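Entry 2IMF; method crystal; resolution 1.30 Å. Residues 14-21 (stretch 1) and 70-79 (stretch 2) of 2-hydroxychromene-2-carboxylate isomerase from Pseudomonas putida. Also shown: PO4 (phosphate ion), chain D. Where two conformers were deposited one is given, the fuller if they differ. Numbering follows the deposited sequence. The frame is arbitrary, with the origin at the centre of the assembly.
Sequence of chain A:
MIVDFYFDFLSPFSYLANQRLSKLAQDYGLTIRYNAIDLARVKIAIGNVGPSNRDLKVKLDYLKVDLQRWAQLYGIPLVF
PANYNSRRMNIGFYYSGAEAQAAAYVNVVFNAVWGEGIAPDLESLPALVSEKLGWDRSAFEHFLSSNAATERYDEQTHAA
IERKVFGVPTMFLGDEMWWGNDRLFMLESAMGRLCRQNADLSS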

# COMPACT_ATOMS: atom_id res chain seq x y z
N SER A 14 -2.34 0.07 -11.41
CA SER A 14 -2.17 1.09 -12.43
C SER A 14 -3.44 1.36 -13.23
O SER A 14 -3.70 2.51 -13.64
CB SER A 14 -1.03 0.76 -13.37
OG SER A 14 0.22 0.79 -12.69
N TYR A 15 -4.26 0.30 -13.44
CA TYR A 15 -5.52 0.43 -14.11
C TYR A 15 -6.36 1.35 -13.26
O TYR A 15 -6.99 2.30 -13.77
CB TYR A 15 -6.17 -0.94 -14.17
CG TYR A 15 -7.64 -0.92 -14.45
CD1 TYR A 15 -8.13 -0.46 -15.68
CD2 TYR A 15 -8.53 -1.45 -13.52
CE1 TYR A 15 -9.55 -0.54 -15.95
CE2 TYR A 15 -9.91 -1.55 -13.79
CZ TYR A 15 -10.38 -1.03 -15.01
OH TYR A 15 -11.73 -1.06 -15.34
N LEU A 16 -6.42 1.10 -11.94
CA LEU A 16 -7.22 1.95 -11.04
C LEU A 16 -6.69 3.40 -11.07
O LEU A 16 -7.44 4.38 -11.19
CB LEU A 16 -7.09 1.46 -9.62
CG LEU A 16 -7.81 0.12 -9.36
CD1 LEU A 16 -7.44 -0.40 -7.99
CD2 LEU A 16 -9.38 0.30 -9.47
N ALA A 17 -5.37 3.59 -10.92
CA ALA A 17 -4.79 4.94 -10.98
C ALA A 17 -5.08 5.63 -12.28
O ALA A 17 -5.37 6.86 -12.27
CB ALA A 17 -3.27 4.89 -10.70
N ASN A 18 -4.97 4.93 -13.40
CA ASN A 18 -5.27 5.60 -14.65
C ASN A 18 -6.69 6.04 -14.71
O ASN A 18 -6.90 7.13 -15.23
CB ASN A 18 -4.97 4.64 -15.80
CG ASN A 18 -5.23 5.27 -17.12
OD1 ASN A 18 -4.60 6.25 -17.46
ND2 ASN A 18 -6.26 4.79 -17.80
N GLN A 19 -7.63 5.26 -14.20
CA GLN A 19 -9.05 5.69 -14.23
C GLN A 19 -9.19 7.00 -13.45
O GLN A 19 -9.87 7.94 -13.92
CB GLN A 19 -9.91 4.59 -13.55
CG GLN A 19 -11.42 4.95 -13.18
CD GLN A 19 -12.27 5.17 -14.41
OE1 GLN A 19 -11.95 4.73 -15.51
NE2 GLN A 19 -13.38 5.85 -14.21
N ARG A 20 -8.57 7.09 -12.27
CA ARG A 20 -8.80 8.25 -11.42
C ARG A 20 -8.07 9.41 -12.03
O ARG A 20 -8.64 10.52 -12.10
CB ARG A 20 -8.28 7.94 -10.03
CG ARG A 20 -8.19 9.13 -9.06
CD ARG A 20 -8.32 8.53 -7.73
NE ARG A 20 -8.26 9.48 -6.60
CZ ARG A 20 -8.43 9.11 -5.33
NH1 ARG A 20 -8.60 7.82 -4.98
NH2 ARG A 20 -8.29 10.04 -4.39
N LEU A 21 -6.85 9.25 -12.54
CA LEU A 21 -6.14 10.33 -13.21
C LEU A 21 -6.87 10.82 -14.44
O LEU A 21 -6.87 12.04 -14.69
CB LEU A 21 -4.72 9.95 -13.58
CG LEU A 21 -3.85 9.76 -12.34
CD1 LEU A 21 -2.61 8.90 -12.77
CD2 LEU A 21 -3.37 11.17 -11.84
P PO4 D . -9.12 7.93 -1.30
O1 PO4 D . -10.01 7.58 -0.08
O2 PO4 D . -9.24 9.43 -1.57
O3 PO4 D . -7.73 7.35 -1.16
O4 PO4 D . -9.84 7.17 -2.35
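Stretch 2 (70-79) WAQLYGIPLV

Stretch 2 comes onto stretch 1 in two parts: the last turn of a helix that begins earlier in the chain, Trp-70 to Tyr-74, then an extended run from Ile-76 to Val-79. The helical part runs nearly parallel to helix 14-21, with 15° between their N-to-C directions, and the axes come no closer than 10.8 Å. That spacing is wide enough for large side chains to stand between the two backbones, and they do. Leu-16 faces Ala-71, with CA atoms 7.1 Å apart, and Arg-20 faces Tyr-74 at 7.7 Å from CA to CA.

Between the parts lies Gly-75. Its positive phi of 74° ends the helix in a Schellman motif: Ile-76 N reaches back to Ala-71 O at 3.0 Å, and Gly-75 N to Gln-72 O at 3.2 Å. Glycine suits that backbone angle. Beyond it the chain turns back along stretch 1, so that the register passes from Arg-20 and Tyr-74 at the end of the short helix to Tyr-15 and Leu-78, whose CA atoms are 8.6 Å apart.

The main bump of stretch 1 is Leu-16. Its CA-to-CB bond points sideways, but rotamer m, t brings its end nearer to stretch 2, into a hollow lined by Trp-70, Ala-71, Tyr-74, Ile-76 and Leu-78. Leu-16 CD1 lies 3.5 Å from Trp-70 CB, and Leu-16 CD2 is 4.0 Å from Ala-71 N, 3.9 Å from Tyr-74 CD2, 4.2 Å from Ile-76 CD1 and 4.1 Å from Leu-78 CD1. Leu-16 CD2 lies over the backbone at Ala-71, whose CB points sideways, and helix and extended segment together close one pocket around one leucine.

The answering bump is Ile-76, which points toward stretch 1 and extends its CD1 among Tyr-15, Leu-16 and Gln-19. Ile-76 CD1 is 3.8 Å from Tyr-15 CZ and 3.6 Å from Gln-19 CG. Leu-78, also turning its end nearer, sets Leu-78 CD1 at the edge of the Tyr-15 ring, 3.8 Å from Tyr-15 CD2. The tyrosine then finishes in a polar contact: Tyr-15 OH donates a short hydrogen bond of 2.6 Å to Pro-77 O, tying down a carbonyl of the extended segment near the plane of the ring.

Tyr-74 covers the other end of the contact. It points toward stretch 1 and brings Tyr-74 CE2 to 3.3 Å from Leu-16 O, which lies at the ring edge, with Gln-19 CG 4.1 Å from Tyr-74 CD2. Arg-20, nearly fully extended, reaches along to the tyrosine hydroxyl, and Arg-20 NH1 donates to Tyr-74 OH at 2.9 Å in an almost straight bond. The same guanidinium holds a phosphate ion, probably from the crystallisation liquor, through Arg-20 NH1 to phosphate O4 and Arg-20 NH2 to phosphate O2, both at 3.0 Å.

The rule to read is economical: a leucine fills the central hollow, an isoleucine fills the gap beside it, and a hydroxyl contact secures each end.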

# COMPACT_ATOMS: atom_id res chain seq x y z
N TRP A 70 -11.69 -1.22 -4.51
CA TRP A 70 -11.45 0.01 -5.21
C TRP A 70 -12.25 0.15 -6.50
O TRP A 70 -12.67 1.25 -6.84
CB TRP A 70 -9.95 0.12 -5.57
CG TRP A 70 -9.08 0.48 -4.37
CD1 TRP A 70 -8.36 -0.40 -3.60
CD2 TRP A 70 -8.87 1.76 -3.81
NE1 TRP A 70 -7.69 0.28 -2.62
CE2 TRP A 70 -8.00 1.62 -2.71
CE3 TRP A 70 -9.36 3.03 -4.13
CZ2 TRP A 70 -7.59 2.74 -1.93
CZ3 TRP A 70 -8.93 4.12 -3.40
CH2 TRP A 70 -8.09 3.96 -2.30
N ALA A 71 -12.41 -0.97 -7.20
CA ALA A 71 -13.17 -0.90 -8.47
C ALA A 71 -14.60 -0.47 -8.11
O ALA A 71 -15.21 0.30 -8.86
CB ALA A 71 -13.17 -2.24 -9.10
N GLN A 72 -15.13 -1.00 -7.02
CA GLN A 72 -16.51 -0.60 -6.58
C GLN A 72 -16.56 0.86 -6.20
O GLN A 72 -17.49 1.56 -6.60
CB GLN A 72 -16.94 -1.41 -5.38
CG GLN A 72 -17.16 -2.87 -5.65
CD GLN A 72 -18.48 -3.17 -6.35
OE1 GLN A 72 -18.50 -3.77 -7.44
NE2 GLN A 72 -19.59 -2.77 -5.74
N LEU A 73 -15.54 1.37 -5.49
CA LEU A 73 -15.49 2.79 -5.17
C LEU A 73 -15.48 3.62 -6.39
O LEU A 73 -16.07 4.70 -6.44
CB LEU A 73 -14.30 3.14 -4.28
CG LEU A 73 -14.33 2.60 -2.84
CD1 LEU A 73 -12.99 2.92 -2.17
CD2 LEU A 73 -15.51 3.19 -2.01
N TYR A 74 -14.74 3.17 -7.41
CA TYR A 74 -14.60 3.96 -8.64
C TYR A 74 -15.74 3.75 -9.65
O TYR A 74 -15.82 4.51 -10.63
CB TYR A 74 -13.25 3.60 -9.31
CG TYR A 74 -12.00 4.13 -8.62
CD1 TYR A 74 -12.03 4.79 -7.37
CD2 TYR A 74 -10.75 3.97 -9.24
CE1 TYR A 74 -10.87 5.27 -6.80
CE2 TYR A 74 -9.60 4.43 -8.67
CZ TYR A 74 -9.66 5.11 -7.43
OH TYR A 74 -8.50 5.56 -6.83
N GLY A 75 -16.58 2.76 -9.43
CA GLY A 75 -17.68 2.44 -10.35
C GLY A 75 -17.27 1.78 -11.63
O GLY A 75 -17.95 1.98 -12.66
N ILE A 76 -16.22 0.95 -11.61
CA ILE A 76 -15.73 0.36 -12.83
C ILE A 76 -15.55 -1.14 -12.61
O ILE A 76 -15.36 -1.59 -11.49
CB ILE A 76 -14.38 1.01 -13.26
CG1 ILE A 76 -13.24 0.76 -12.23
CG2 ILE A 76 -14.55 2.48 -13.48
CD1 ILE A 76 -11.92 1.44 -12.61
N PRO A 77 -15.56 -1.97 -13.68
CA PRO A 77 -15.28 -3.40 -13.56
C PRO A 77 -13.78 -3.57 -13.37
O PRO A 77 -12.98 -2.74 -13.80
CB PRO A 77 -15.67 -3.95 -14.97
CG PRO A 77 -15.57 -2.83 -15.86
CD PRO A 77 -15.96 -1.61 -15.07
N LEU A 78 -13.43 -4.71 -12.84
CA LEU A 78 -12.01 -5.07 -12.84
C LEU A 78 -12.03 -6.56 -12.95
O LEU A 78 -12.53 -7.33 -12.07
CB LEU A 78 -11.33 -4.61 -11.52
CG LEU A 78 -9.79 -4.74 -11.50
CD1 LEU A 78 -9.28 -3.66 -10.51
CD2 LEU A 78 -9.26 -6.14 -11.15
N VAL A 79 -11.43 -7.05 -14.05
CA VAL A 79 -11.45 -8.47 -14.38
C VAL A 79 -10.02 -8.92 -14.69
O VAL A 79 -9.38 -8.31 -15.55
CB VAL A 79 -12.34 -8.72 -15.59
CG1 VAL A 79 -12.31 -10.22 -15.99
CG2 VAL A 79 -13.74 -8.14 -15.33